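Probable antibiotics synthesis protein (Thermus thermophilus, PDB 1V70) is of unknown function but, as a metal-binding protein of the cupin superfamily, probably takes part in antibiotic synthesis. Local coordinates at residues 2-7 with 20-25; 30-35 with 96-101; 50-55 with 76-81. One frame throughout, in Å; residues are numbered along the deposited sequence.

All three contacts reach one antiparallel sheet of the cupin fold, ordered 18-25, 28-35, 95-102, 50-55, 75-79. Contact 1 lies at one outer strand, contact 2 near the middle and contact 3 at the opposite border. Centres lie about 10 Å apart for contacts 1 and 2, about 10 Å for contacts 2 and 3, and about 18 Å for contacts 1 and 3. Along the chain contact 1 closes first; contact 2 joins 30-35 to 96-101, with contact 3 nested in its long loop. Backbone bonds tie contact 2 to both neighbours. Strand 2-5 lies outside this sheet and extends that of the second subunit beyond 75-79, so one sheet serves both fold and dimer.

Contact 1 of 3, residues 2-7 with 20-25; sequences EIKDLK and IPVFQS. With NA (sodium ion), chain B.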
ATOM      1  N   GLU A   2       3.527 -13.473   7.614  1.00 13.81           N
ATOM      2  CA  GLU A   2       2.551 -12.633   8.259  1.00 13.57           C
ATOM      3  C   GLU A   2       1.537 -12.268   7.212  1.00 12.92           C
ATOM      4  O   GLU A   2       1.879 -11.862   6.113  1.00 12.12           O
ATOM      5  CB  GLU A   2       3.239 -11.372   8.813  1.00 15.05           C
ATOM      6  CG  GLU A   2       4.156 -11.654  10.019  1.00 20.06           C
ATOM      7  CD  GLU A   2       4.784 -10.368  10.545  1.00 25.21           C
ATOM      8  OE1 GLU A   2       4.066  -9.417  10.795  1.00 27.16           O
ATOM      9  OE2 GLU A   2       5.992 -10.359  10.761  1.00 29.85           O
ATOM     10  N   ILE A   3       0.267 -12.461   7.536  1.00 13.02           N
ATOM     11  CA  ILE A   3      -0.810 -12.174   6.602  1.00 13.28           C
ATOM     12  C   ILE A   3      -2.001 -11.667   7.402  1.00 13.20           C
ATOM     13  O   ILE A   3      -2.319 -12.195   8.471  1.00 13.99           O
ATOM     14  CB  ILE A   3      -1.166 -13.440   5.782  1.00 16.93           C
ATOM     15  CG1 ILE A   3      -2.261 -13.121   4.763  1.00 18.41           C
ATOM     16  CG2 ILE A   3      -1.573 -14.566   6.717  1.00 19.56           C
ATOM     17  CD1 ILE A   3      -2.420 -14.190   3.697  1.00 20.18           C
ATOM     18  N   LYS A   4      -2.646 -10.624   6.896  1.00 12.28           N
ATOM     19  CA  LYS A   4      -3.771 -10.018   7.595  1.00 13.69           C
ATOM     20  C   LYS A   4      -4.887  -9.614   6.653  1.00 14.73           C
ATOM     21  O   LYS A   4      -4.645  -9.286   5.492  1.00 14.47           O
ATOM     22  CB  LYS A   4      -3.307  -8.758   8.338  1.00 15.31           C
ATOM     23  CG  LYS A   4      -2.278  -8.983   9.438  1.00 18.66           C
ATOM     24  CD  LYS A   4      -2.921  -9.594  10.670  1.00 20.22           C
ATOM     25  CE  LYS A   4      -1.900  -9.807  11.775  1.00 20.53           C
ATOM     26  NZ  LYS A   4      -2.547 -10.319  13.014  1.00 21.65           N
ATOM     27  N   ASP A   5      -6.113  -9.639   7.164  1.00 14.99           N
ATOM     28  CA  ASP A   5      -7.271  -9.202   6.399  1.00 15.10           C
ATOM     29  C   ASP A   5      -7.472  -7.783   6.925  1.00 14.84           C
ATOM     30  O   ASP A   5      -7.959  -7.595   8.045  1.00 15.49           O
ATOM     31  CB  ASP A   5      -8.500 -10.056   6.719  1.00 16.68           C
ATOM     32  CG  ASP A   5      -9.723  -9.637   5.921  1.00 19.45           C
ATOM     33  OD1 ASP A   5      -9.730  -8.500   5.403  1.00 19.71           O
ATOM     34  OD2 ASP A   5     -10.680 -10.434   5.818  1.00 20.85           O
ATOM     35  N   LEU A   6      -7.072  -6.788   6.140  1.00 14.30           N
ATOM     36  CA  LEU A   6      -7.188  -5.397   6.563  1.00 15.61           C
ATOM     37  C   LEU A   6      -8.609  -4.989   6.922  1.00 15.74           C
ATOM     38  O   LEU A   6      -8.812  -4.104   7.757  1.00 16.43           O
ATOM     39  CB  LEU A   6      -6.628  -4.465   5.485  1.00 16.05           C
ATOM     40  CG  LEU A   6      -5.101  -4.321   5.439  1.00 20.02           C
ATOM     41  CD1 LEU A   6      -4.431  -5.680   5.321  1.00 22.26           C
ATOM     42  CD2 LEU A   6      -4.718  -3.426   4.270  1.00 20.51           C
ATOM     43  N   LYS A   7      -9.587  -5.637   6.296  1.00 16.26           N
ATOM     44  CA  LYS A   7     -10.990  -5.343   6.565  1.00 18.96           C
ATOM     45  C   LYS A   7     -11.310  -5.653   8.023  1.00 18.44           C
ATOM     46  O   LYS A   7     -12.109  -4.959   8.656  1.00 21.30           O
ATOM     47  CB  LYS A   7     -11.894  -6.180   5.653  1.00 20.08           C
ATOM     48  CG  LYS A   7     -11.636  -5.977   4.166  1.00 24.64           C
ATOM     49  CD  LYS A   7     -12.630  -6.756   3.309  1.00 26.67           C
ATOM     50  CE  LYS A   7     -12.496  -8.263   3.501  1.00 27.69           C
ATOM     51  NZ  LYS A   7     -11.178  -8.781   3.038  1.00 26.32           N
ATOM     52  N   ILE A  20      -3.457   2.092  12.939  1.00 12.68           N
ATOM     53  CA  ILE A  20      -3.497   0.648  13.105  1.00 12.63           C
ATOM     54  C   ILE A  20      -2.326  -0.038  12.412  1.00 12.83           C
ATOM     55  O   ILE A  20      -2.304  -0.146  11.190  1.00 12.94           O
ATOM     56  CB  ILE A  20      -4.821   0.114  12.519  1.00 13.31           C
ATOM     57  CG1 ILE A  20      -5.997   0.845  13.175  1.00 14.27           C
ATOM     58  CG2 ILE A  20      -4.920  -1.388  12.710  1.00 14.35           C
ATOM     59  CD1 ILE A  20      -7.249   0.904  12.317  1.00 15.24           C
ATOM     60  N   PRO A  21      -1.329  -0.507  13.178  1.00 12.89           N
ATOM     61  CA  PRO A  21      -0.179  -1.178  12.566  1.00 14.07           C
ATOM     62  C   PRO A  21      -0.569  -2.520  11.960  1.00 14.19           C
ATOM     63  O   PRO A  21      -1.258  -3.317  12.590  1.00 16.99           O
ATOM     64  CB  PRO A  21       0.780  -1.342  13.746  1.00 15.72           C
ATOM     65  CG  PRO A  21       0.419  -0.208  14.654  0.50 14.58           C
ATOM     66  CD  PRO A  21      -1.081  -0.240  14.605  0.50 14.30           C
ATOM     67  N   VAL A  22      -0.145  -2.756  10.725  1.00 12.18           N
ATOM     68  CA  VAL A  22      -0.428  -4.017  10.053  1.00 12.83           C
ATOM     69  C   VAL A  22       0.865  -4.832  10.087  1.00 13.11           C
ATOM     70  O   VAL A  22       0.904  -5.928  10.650  1.00 14.90           O
ATOM     71  CB  VAL A  22      -0.878  -3.785   8.591  1.00 12.18           C
ATOM     72  CG1 VAL A  22      -1.194  -5.119   7.926  1.00 12.81           C
ATOM     73  CG2 VAL A  22      -2.109  -2.883   8.563  1.00 12.44           C
ATOM     74  N   PHE A  23       1.917  -4.280   9.490  1.00 12.88           N
ATOM     75  CA  PHE A  23       3.240  -4.901   9.463  1.00 15.15           C
ATOM     76  C   PHE A  23       4.254  -3.807   9.775  1.00 17.50           C
ATOM     77  O   PHE A  23       4.008  -2.625   9.516  1.00 17.76           O
ATOM     78  CB  PHE A  23       3.585  -5.462   8.082  1.00 13.68           C
ATOM     79  CG  PHE A  23       2.573  -6.422   7.530  1.00 12.46           C
ATOM     80  CD1 PHE A  23       2.242  -7.591   8.208  1.00 12.09           C
ATOM     81  CD2 PHE A  23       1.968  -6.160   6.305  1.00 11.82           C
ATOM     82  CE1 PHE A  23       1.320  -8.487   7.667  1.00 12.84           C
ATOM     83  CE2 PHE A  23       1.050  -7.043   5.759  1.00 12.69           C
ATOM     84  CZ  PHE A  23       0.724  -8.210   6.438  1.00 12.90           C
ATOM     85  N   GLN A  24       5.402  -4.198  10.311  1.00 20.08           N
ATOM     86  CA  GLN A  24       6.437  -3.216  10.626  1.00 22.15           C
ATOM     87  C   GLN A  24       7.818  -3.845  10.658  1.00 22.21           C
ATOM     88  O   GLN A  24       7.998  -4.988  11.054  1.00 23.91           O
ATOM     89  CB  GLN A  24       6.103  -2.543  11.974  1.00 24.89           C
ATOM     90  CG  GLN A  24       6.229  -3.466  13.210  1.00 29.63           C
ATOM     91  CD  GLN A  24       5.091  -4.472  13.236  1.00 32.69           C
ATOM     92  OE1 GLN A  24       5.204  -5.599  12.779  1.00 35.19           O
ATOM     93  NE2 GLN A  24       3.975  -4.044  13.866  1.00 34.53           N
ATOM     94  N   SER A  25       8.799  -3.068  10.218  1.00 21.54           N
ATOM     95  CA  SER A  25      10.191  -3.492  10.202  1.00 21.21           C
ATOM     96  C   SER A  25      10.982  -2.198  10.140  1.00 21.73           C
ATOM     97  O   SER A  25      10.400  -1.126   9.974  1.00 20.68           O
ATOM     98  CB  SER A  25      10.492  -4.344   8.967  1.00 22.24           C
ATOM     99  OG  SER A  25      10.504  -3.552   7.792  1.00 23.48           O
TER
HETATM  100 NA    NA B1001       0.902  -7.091  12.664  1.00 35.98          NA
HETATM  101  O   HOH W   1       5.672  -7.205  10.524  1.00 51.49           O
HETATM  102  O   HOH W   2       1.443  -9.216  11.541  1.00 41.38           O
HETATM  103  O   HOH W   3       1.164  -5.011  14.127  1.00 41.21           O
HETATM  104  O   HOH W   4      -1.579  -6.224  12.799  1.00 38.24           O
HETATM  105  O   HOH W   5       3.333  -7.169  13.548  1.00 48.23           O
HETATM  106  O   HOH W   6       0.231  -8.344  14.856  1.00 49.92           O
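E2 and F23 meet where the N-terminal strand 2-5 passes strand 20-25 of a cupin sheet. No hydrogen bond joins the two segments directly: their short axes come within 8.0 Å, too wide for sheet pairing, and residues 2-5 pair instead with a strand of the second subunit. Side chains of E2, K4, L6, V22 and F23 bridge the interval, with a sodium ion and its waters at one flank. E2 begins with CB, 3.6 Å from CE1 of F23 and oblique to the ring. Its CG stands anti to the carbonyl carbon (chi1 -70°), and the chain runs on extended, sliding past the phenyl group in the reverse direction. At the tip, OE1 lies 3.7 Å from F23 CD1 and accepts from a sodium-bound water and probably from a second, which receives the N-H of Q24. A glutamate suits this exposed margin, since its methylenes can lie against the ring while the carboxylate stays among water.

F23 is held from several directions. CG1 of its neighbour V22 sits over the centre of one face, the backbone N of I3 approaches the edge, K4 CG lies obliquely by the ring, and F78 of the second subunit meets it. V22 and F23 both face Y30, a classic beta bulge. V22 CG1 also meets CD1 of L6 at 4.2 Å, beside the start of helix 6-9. D5 caps that helix, its OD1 accepting from K7 N and, from the opposite face, K7 NZ. The sodium ion is bound by five waters and by V22 O, 2.3 Å away.

Contact 2 of 3, residues 30-35 with 96-101; sequences YDLYAL and LLLVVT
Y33 and V99 meet across two adjacent antiparallel strands, 30-35 and 96-101, which are joined first by their backbones. D31 pairs with V99 and Y33 with L97, each through two N-H to carbonyl bonds; the bond from V99 N to D31 O measures 2.8 Å and is almost straight at 177°. At the non-hydrogen-bonded pair L32 with L98, L32 CA points its hydrogen at the carbonyl of the adjacent L97, whose O is 3.2 Å away.

A CH-pi contact marks the side bearing D31, Y33, L97 and V99. V99 CG2 lies 3.5 Å from the centroid of the Y33 ring, only 12° off its normal. The beta-branched valine presents a methyl to the ring, while the phenol OH reaches on to Q41.

Apolar contacts fill the other side. Y30 has CG anti to its backbone N (chi1 -161°), and its CE2 lies 3.5 Å from L98 CD1. CD1 of the same ring touches V100 CG2 at 3.7 Å. Here leucine and valine suit a buried surface that packs against the second subunit, L98 and V100 each meeting their own counterparts there.

At one end a water lies among D31 OD2, T101 OG1 and, weakly bonded, V99 O. Strands 28-35 and 95-102 are neighbours inside one antiparallel sheet of the cupin beta-sandwich, here uniting segments about 60 residues apart in sequence.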
ATOM      1  N   TYR A  30       3.685  -0.194   7.674  1.00 11.87           N
ATOM      2  CA  TYR A  30       2.551  -0.495   6.806  1.00 10.14           C
ATOM      3  C   TYR A  30       1.371  -0.396   7.760  1.00 10.47           C
ATOM      4  O   TYR A  30       1.121  -1.311   8.552  1.00 10.26           O
ATOM      5  CB  TYR A  30       2.701  -1.914   6.250  1.00 11.44           C
ATOM      6  CG  TYR A  30       1.883  -2.209   5.013  1.00 10.63           C
ATOM      7  CD1 TYR A  30       2.377  -1.935   3.732  1.00 10.63           C
ATOM      8  CD2 TYR A  30       0.625  -2.792   5.120  1.00 11.48           C
ATOM      9  CE1 TYR A  30       1.630  -2.246   2.590  1.00 10.57           C
ATOM     10  CE2 TYR A  30      -0.125  -3.105   3.993  1.00 11.67           C
ATOM     11  CZ  TYR A  30       0.383  -2.834   2.732  1.00 10.84           C
ATOM     12  OH  TYR A  30      -0.360  -3.182   1.627  1.00 11.40           O
ATOM     13  N   ASP A  31       0.660   0.728   7.694  1.00  9.62           N
ATOM     14  CA  ASP A  31      -0.449   1.000   8.603  1.00 10.47           C
ATOM     15  C   ASP A  31      -1.770   1.336   7.946  1.00 10.88           C
ATOM     16  O   ASP A  31      -1.845   1.619   6.752  1.00 10.88           O
ATOM     17  CB  ASP A  31      -0.121   2.209   9.491  1.00 12.60           C
ATOM     18  CG  ASP A  31       1.208   2.094  10.191  1.00 15.91           C
ATOM     19  OD1 ASP A  31       1.474   1.035  10.782  1.00 15.92           O
ATOM     20  OD2 ASP A  31       1.981   3.079  10.163  1.00 19.93           O
ATOM     21  N   LEU A  32      -2.812   1.321   8.768  1.00 11.25           N
ATOM     22  CA  LEU A  32      -4.135   1.737   8.347  1.00 11.34           C
ATOM     23  C   LEU A  32      -4.417   2.969   9.201  1.00 12.10           C
ATOM     24  O   LEU A  32      -4.123   2.973  10.400  1.00 13.82           O
ATOM     25  CB  LEU A  32      -5.201   0.686   8.666  1.00 13.52           C
ATOM     26  CG  LEU A  32      -5.263  -0.609   7.864  1.00 15.03           C
ATOM     27  CD1 LEU A  32      -6.413  -1.458   8.394  1.00 17.81           C
ATOM     28  CD2 LEU A  32      -5.462  -0.304   6.385  1.00 18.21           C
ATOM     29  N   TYR A  33      -4.936   4.026   8.589  1.00 10.89           N
ATOM     30  CA  TYR A  33      -5.312   5.220   9.343  1.00 10.97           C
ATOM     31  C   TYR A  33      -6.827   5.266   9.233  1.00 11.65           C
ATOM     32  O   TYR A  33      -7.371   5.210   8.131  1.00 12.65           O
ATOM     33  CB  TYR A  33      -4.749   6.503   8.729  1.00 11.03           C
ATOM     34  CG  TYR A  33      -3.287   6.799   8.988  1.00 11.75           C
ATOM     35  CD1 TYR A  33      -2.764   8.051   8.667  1.00 11.74           C
ATOM     36  CD2 TYR A  33      -2.417   5.836   9.512  1.00 12.73           C
ATOM     37  CE1 TYR A  33      -1.417   8.345   8.851  1.00 12.59           C
ATOM     38  CE2 TYR A  33      -1.057   6.122   9.702  1.00 14.30           C
ATOM     39  CZ  TYR A  33      -0.569   7.380   9.366  1.00 13.96           C
ATOM     40  OH  TYR A  33       0.767   7.681   9.524  1.00 16.05           O
ATOM     41  N   ALA A  34      -7.509   5.351  10.369  1.00 10.50           N
ATOM     42  CA  ALA A  34      -8.965   5.407  10.386  1.00 10.69           C
ATOM     43  C   ALA A  34      -9.355   6.764  10.949  1.00 11.02           C
ATOM     44  O   ALA A  34      -9.079   7.069  12.113  1.00 10.99           O
ATOM     45  CB  ALA A  34      -9.528   4.283  11.251  1.00 11.08           C
ATOM     46  N   LEU A  35      -9.993   7.574  10.110  1.00 10.52           N
ATOM     47  CA  LEU A  35     -10.390   8.922  10.493  1.00 11.55           C
ATOM     48  C   LEU A  35     -11.889   9.158  10.513  1.00 10.90           C
ATOM     49  O   LEU A  35     -12.573   8.979   9.508  1.00 11.44           O
ATOM     50  CB  LEU A  35      -9.770   9.956   9.543  1.00 12.23           C
ATOM     51  CG  LEU A  35      -8.252  10.068   9.389  1.00 12.35           C
ATOM     52  CD1 LEU A  35      -7.726   8.952   8.499  1.00 15.87           C
ATOM     53  CD2 LEU A  35      -7.918  11.421   8.769  1.00 15.53           C
ATOM     54  N   LEU A  96     -10.861   5.559   5.592  1.00 11.03           N
ATOM     55  CA  LEU A  96      -9.842   4.568   5.916  1.00 10.81           C
ATOM     56  C   LEU A  96      -8.742   4.656   4.870  1.00  9.99           C
ATOM     57  O   LEU A  96      -9.014   4.615   3.672  1.00 10.19           O
ATOM     58  CB  LEU A  96     -10.430   3.155   5.901  1.00 11.40           C
ATOM     59  CG  LEU A  96      -9.527   2.053   6.462  0.50 10.15           C
ATOM     60  CD1 LEU A  96      -9.251   2.315   7.938  0.50 11.18           C
ATOM     61  CD2 LEU A  96     -10.201   0.704   6.283  0.50 11.99           C
ATOM     62  N   LEU A  97      -7.501   4.762   5.333  1.00  8.96           N
ATOM     63  CA  LEU A  97      -6.356   4.870   4.438  1.00  8.96           C
ATOM     64  C   LEU A  97      -5.330   3.790   4.710  1.00  8.86           C
ATOM     65  O   LEU A  97      -5.181   3.343   5.846  1.00  9.89           O
ATOM     66  CB  LEU A  97      -5.655   6.218   4.634  1.00  9.18           C
ATOM     67  CG  LEU A  97      -6.518   7.475   4.706  1.00 10.03           C
ATOM     68  CD1 LEU A  97      -5.639   8.671   5.030  1.00 10.75           C
ATOM     69  CD2 LEU A  97      -7.255   7.666   3.392  1.00 10.81           C
ATOM     70  N   LEU A  98      -4.639   3.372   3.655  1.00  8.18           N
ATOM     71  CA  LEU A  98      -3.543   2.422   3.761  1.00  9.30           C
ATOM     72  C   LEU A  98      -2.359   3.382   3.637  1.00  8.58           C
ATOM     73  O   LEU A  98      -2.233   4.103   2.635  1.00  9.07           O
ATOM     74  CB  LEU A  98      -3.566   1.424   2.605  1.00 10.35           C
ATOM     75  CG  LEU A  98      -2.399   0.431   2.551  1.00 13.71           C
ATOM     76  CD1 LEU A  98      -2.295  -0.341   3.856  1.00 17.25           C
ATOM     77  CD2 LEU A  98      -2.605  -0.518   1.384  1.00 18.03           C
ATOM     78  N   VAL A  99      -1.513   3.414   4.660  1.00 10.19           N
ATOM     79  CA  VAL A  99      -0.384   4.335   4.697  1.00 10.08           C
ATOM     80  C   VAL A  99       0.940   3.611   4.853  1.00 10.28           C
ATOM     81  O   VAL A  99       1.112   2.804   5.770  1.00 12.03           O
ATOM     82  CB  VAL A  99      -0.549   5.334   5.869  1.00 10.44           C
ATOM     83  CG1 VAL A  99       0.504   6.428   5.788  1.00 12.10           C
ATOM     84  CG2 VAL A  99      -1.950   5.928   5.851  1.00 11.37           C
ATOM     85  N   VAL A 100       1.875   3.910   3.959  1.00 10.32           N
ATOM     86  CA  VAL A 100       3.190   3.289   3.992  1.00 11.32           C
ATOM     87  C   VAL A 100       4.263   4.350   4.190  1.00 11.33           C
ATOM     88  O   VAL A 100       4.276   5.370   3.499  1.00 11.85           O
ATOM     89  CB  VAL A 100       3.485   2.532   2.679  1.00 12.95           C
ATOM     90  CG1 VAL A 100       4.854   1.863   2.758  1.00 15.83           C
ATOM     91  CG2 VAL A 100       2.405   1.495   2.417  1.00 13.44           C
ATOM     92  N   THR A 101       5.155   4.104   5.143  1.00 11.86           N
ATOM     93  CA  THR A 101       6.248   5.023   5.440  1.00 13.33           C
ATOM     94  C   THR A 101       7.542   4.224   5.366  1.00 13.32           C
ATOM     95  O   THR A 101       7.644   3.147   5.955  1.00 14.04           O
ATOM     96  CB  THR A 101       6.113   5.618   6.855  1.00 13.70           C
ATOM     97  OG1 THR A 101       4.810   6.193   7.012  1.00 14.39           O
ATOM     98  CG2 THR A 101       7.166   6.696   7.080  1.00 15.06           C
TER
HETATM   99  O   HOH W   7       2.866   4.359   7.554  1.00 15.66           O

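Contact 3 of 3, residues 50-55 with 76-81; sequences DKVYYA and AAFAPA
F78 and V52 meet at the rim of the phenyl ring: V52 CG2 comes near the ring plane, 3.4 Å from CD1. D50 lies oblique to the same ring, with CG 3.6 Å from F78 CZ and the carboxylate plane turned 55° from the ring. F78 CG stands anti to the backbone N (chi1 -174°), and the ring also meets F23 of the second subunit. Y54 takes the CB of A76 at its edge, 4.0 Å from CD1. The ring of Y53 has A77 O beside it, again obliquely. At these two pairs a small alanine CB lets the ring lie close to the neighbouring backbone.

K51 with A79 and Y53 with A77 are hydrogen-bonded pairs, two bonds each; A79 N reaches K51 O at 2.7 Å. At the non-hydrogen-bonded pair Y54 with A76, A76 CA approaches Y53 O at 3.1 Å.

Beyond A79, where strand 76-79 ends, the D50 side chain continues the link. OD1 accepts from A81 N at 2.8 Å, nearly along its own C-O direction, tying the loop at P80-A81 to the start of strand 50-55. An aspartate suits this place because its second oxygen, OD2, reaches S25 and R27 of the second subunit.

This is an antiparallel pair at the border of one sheet of the cupin beta-sandwich, strand 50-55 lying between 95-102 and 75-79. The second sheet packs on the side bearing K51, Y53, A77 and A79 with V62, V64, L71, H85 and V87; K51 NZ bonds to H85 NE2 and Y53 OH to Q41. Against the side bearing V52, Y54, A76 and F78 lie Y30, L6 and F23 of the second subunit, whose strand 2-5 continues the sheet past the outer edge of 75-79.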
ATOM      1  N   ASP A  50       9.887   8.543   3.214  1.00 15.00           N
ATOM      2  CA  ASP A  50       8.869   8.916   2.243  1.00 14.19           C
ATOM      3  C   ASP A  50       7.580   8.279   2.744  1.00 13.54           C
ATOM      4  O   ASP A  50       7.613   7.261   3.434  1.00 13.68           O
ATOM      5  CB  ASP A  50       9.183   8.366   0.845  1.00 16.53           C
ATOM      6  CG  ASP A  50      10.385   9.030   0.204  1.00 18.50           C
ATOM      7  OD1 ASP A  50      10.613  10.230   0.448  1.00 19.47           O
ATOM      8  OD2 ASP A  50      11.094   8.350  -0.564  1.00 23.75           O
ATOM      9  N   LYS A  51       6.446   8.880   2.408  1.00 12.50           N
ATOM     10  CA  LYS A  51       5.165   8.334   2.829  1.00 12.65           C
ATOM     11  C   LYS A  51       4.167   8.376   1.684  1.00 12.17           C
ATOM     12  O   LYS A  51       4.177   9.300   0.873  1.00 11.93           O
ATOM     13  CB  LYS A  51       4.612   9.119   4.027  1.00 14.31           C
ATOM     14  CG  LYS A  51       3.260   8.615   4.512  0.50 14.40           C
ATOM     15  CD  LYS A  51       2.681   9.503   5.598  0.50 17.12           C
ATOM     16  CE  LYS A  51       3.524   9.461   6.853  0.50 17.59           C
ATOM     17  NZ  LYS A  51       2.955  10.340   7.908  0.50 16.42           N
ATOM     18  N   VAL A  52       3.322   7.357   1.604  1.00 11.22           N
ATOM     19  CA  VAL A  52       2.289   7.305   0.580  1.00 10.62           C
ATOM     20  C   VAL A  52       0.949   6.996   1.237  1.00  9.46           C
ATOM     21  O   VAL A  52       0.834   6.051   2.026  1.00 10.26           O
ATOM     22  CB  VAL A  52       2.562   6.216  -0.485  1.00 10.02           C
ATOM     23  CG1 VAL A  52       1.417   6.181  -1.497  1.00 11.70           C
ATOM     24  CG2 VAL A  52       3.877   6.494  -1.194  1.00 12.49           C
ATOM     25  N   TYR A  53      -0.051   7.814   0.923  1.00  9.26           N
ATOM     26  CA  TYR A  53      -1.412   7.639   1.429  1.00 10.06           C
ATOM     27  C   TYR A  53      -2.250   7.049   0.300  1.00  9.66           C
ATOM     28  O   TYR A  53      -2.190   7.538  -0.830  1.00  9.88           O
ATOM     29  CB  TYR A  53      -2.051   8.983   1.785  1.00 10.66           C
ATOM     30  CG  TYR A  53      -1.409   9.759   2.907  1.00 11.33           C
ATOM     31  CD1 TYR A  53      -1.644   9.428   4.243  1.00 11.21           C
ATOM     32  CD2 TYR A  53      -0.625  10.876   2.634  1.00 13.54           C
ATOM     33  CE1 TYR A  53      -1.121  10.201   5.276  1.00 11.75           C
ATOM     34  CE2 TYR A  53      -0.096  11.653   3.657  1.00 14.40           C
ATOM     35  CZ  TYR A  53      -0.351  11.314   4.972  1.00 13.34           C
ATOM     36  OH  TYR A  53       0.142  12.111   5.979  1.00 15.58           O
ATOM     37  N   TYR A  54      -3.027   6.013   0.596  1.00  8.79           N
ATOM     38  CA  TYR A  54      -3.913   5.400  -0.393  1.00  9.17           C
ATOM     39  C   TYR A  54      -5.301   5.325   0.240  1.00  8.90           C
ATOM     40  O   TYR A  54      -5.455   4.807   1.348  1.00  8.83           O
ATOM     41  CB  TYR A  54      -3.439   3.995  -0.768  1.00  9.77           C
ATOM     42  CG  TYR A  54      -4.412   3.259  -1.669  1.00  9.72           C
ATOM     43  CD1 TYR A  54      -4.560   3.614  -3.009  1.00 11.28           C
ATOM     44  CD2 TYR A  54      -5.209   2.227  -1.172  1.00 12.30           C
ATOM     45  CE1 TYR A  54      -5.480   2.962  -3.831  1.00 11.85           C
ATOM     46  CE2 TYR A  54      -6.131   1.569  -1.985  1.00 13.34           C
ATOM     47  CZ  TYR A  54      -6.260   1.942  -3.312  1.00 12.13           C
ATOM     48  OH  TYR A  54      -7.161   1.288  -4.124  1.00 14.45           O
ATOM     49  N   ALA A  55      -6.308   5.853  -0.446  1.00  8.42           N
ATOM     50  CA  ALA A  55      -7.667   5.839   0.094  1.00  8.96           C
ATOM     51  C   ALA A  55      -8.402   4.524  -0.161  1.00  9.94           C
ATOM     52  O   ALA A  55      -8.625   4.136  -1.310  1.00 10.77           O
ATOM     53  CB  ALA A  55      -8.469   7.014  -0.481  1.00 10.21           C
ATOM     54  N   ALA A  76      -3.966   7.619  -4.689  1.00  9.91           N
ATOM     55  CA  ALA A  76      -2.795   7.631  -3.820  1.00  9.66           C
ATOM     56  C   ALA A  76      -2.018   8.930  -4.001  1.00  9.92           C
ATOM     57  O   ALA A  76      -1.959   9.483  -5.106  1.00 11.07           O
ATOM     58  CB  ALA A  76      -1.894   6.436  -4.132  1.00 11.59           C
ATOM     59  N   ALA A  77      -1.422   9.407  -2.913  1.00  9.54           N
ATOM     60  CA  ALA A  77      -0.628  10.631  -2.922  1.00  9.13           C
ATOM     61  C   ALA A  77       0.715  10.352  -2.252  1.00  8.81           C
ATOM     62  O   ALA A  77       0.778   9.681  -1.214  1.00  8.91           O
ATOM     63  CB  ALA A  77      -1.365  11.741  -2.187  1.00 11.24           C
ATOM     64  N   PHE A  78       1.779  10.883  -2.846  1.00  9.18           N
ATOM     65  CA  PHE A  78       3.144  10.697  -2.366  1.00 10.04           C
ATOM     66  C   PHE A  78       3.676  11.926  -1.617  1.00 10.52           C
ATOM     67  O   PHE A  78       3.612  13.043  -2.126  1.00 11.80           O
ATOM     68  CB  PHE A  78       4.050  10.406  -3.570  1.00 13.14           C
ATOM     69  CG  PHE A  78       5.464  10.050  -3.211  1.00 14.92           C
ATOM     70  CD1 PHE A  78       5.786   8.768  -2.780  1.00 20.39           C
ATOM     71  CD2 PHE A  78       6.480  10.996  -3.311  1.00 21.30           C
ATOM     72  CE1 PHE A  78       7.102   8.429  -2.456  1.00 22.10           C
ATOM     73  CE2 PHE A  78       7.798  10.668  -2.988  1.00 23.26           C
ATOM     74  CZ  PHE A  78       8.107   9.383  -2.561  1.00 22.09           C
ATOM     75  N   ALA A  79       4.201  11.710  -0.416  1.00 10.59           N
ATOM     76  CA  ALA A  79       4.772  12.786   0.391  1.00 11.43           C
ATOM     77  C   ALA A  79       6.254  12.464   0.573  1.00 12.67           C
ATOM     78  O   ALA A  79       6.629  11.648   1.416  1.00 12.11           O
ATOM     79  CB  ALA A  79       4.076  12.860   1.744  1.00 12.07           C
ATOM     80  N   PRO A  80       7.122  13.098  -0.228  1.00 14.00           N
ATOM     81  CA  PRO A  80       8.559  12.841  -0.120  1.00 15.09           C
ATOM     82  C   PRO A  80       9.185  13.377   1.162  1.00 15.32           C
ATOM     83  O   PRO A  80       8.703  14.347   1.746  1.00 15.17           O
ATOM     84  CB  PRO A  80       9.120  13.520  -1.366  1.00 16.27           C
ATOM     85  CG  PRO A  80       8.213  14.695  -1.534  1.00 19.26           C
ATOM     86  CD  PRO A  80       6.840  14.098  -1.273  1.00 15.69           C
ATOM     87  N   ALA A  81      10.261  12.727   1.592  1.00 16.32           N
ATOM     88  CA  ALA A  81      10.977  13.130   2.795  1.00 18.01           C
ATOM     89  C   ALA A  81      11.297  14.618   2.730  1.00 17.93           C
ATOM     90  O   ALA A  81      11.720  15.127   1.690  1.00 18.97           O
ATOM     91  CB  ALA A  81      12.264  12.323   2.925  1.00 18.94           C
TER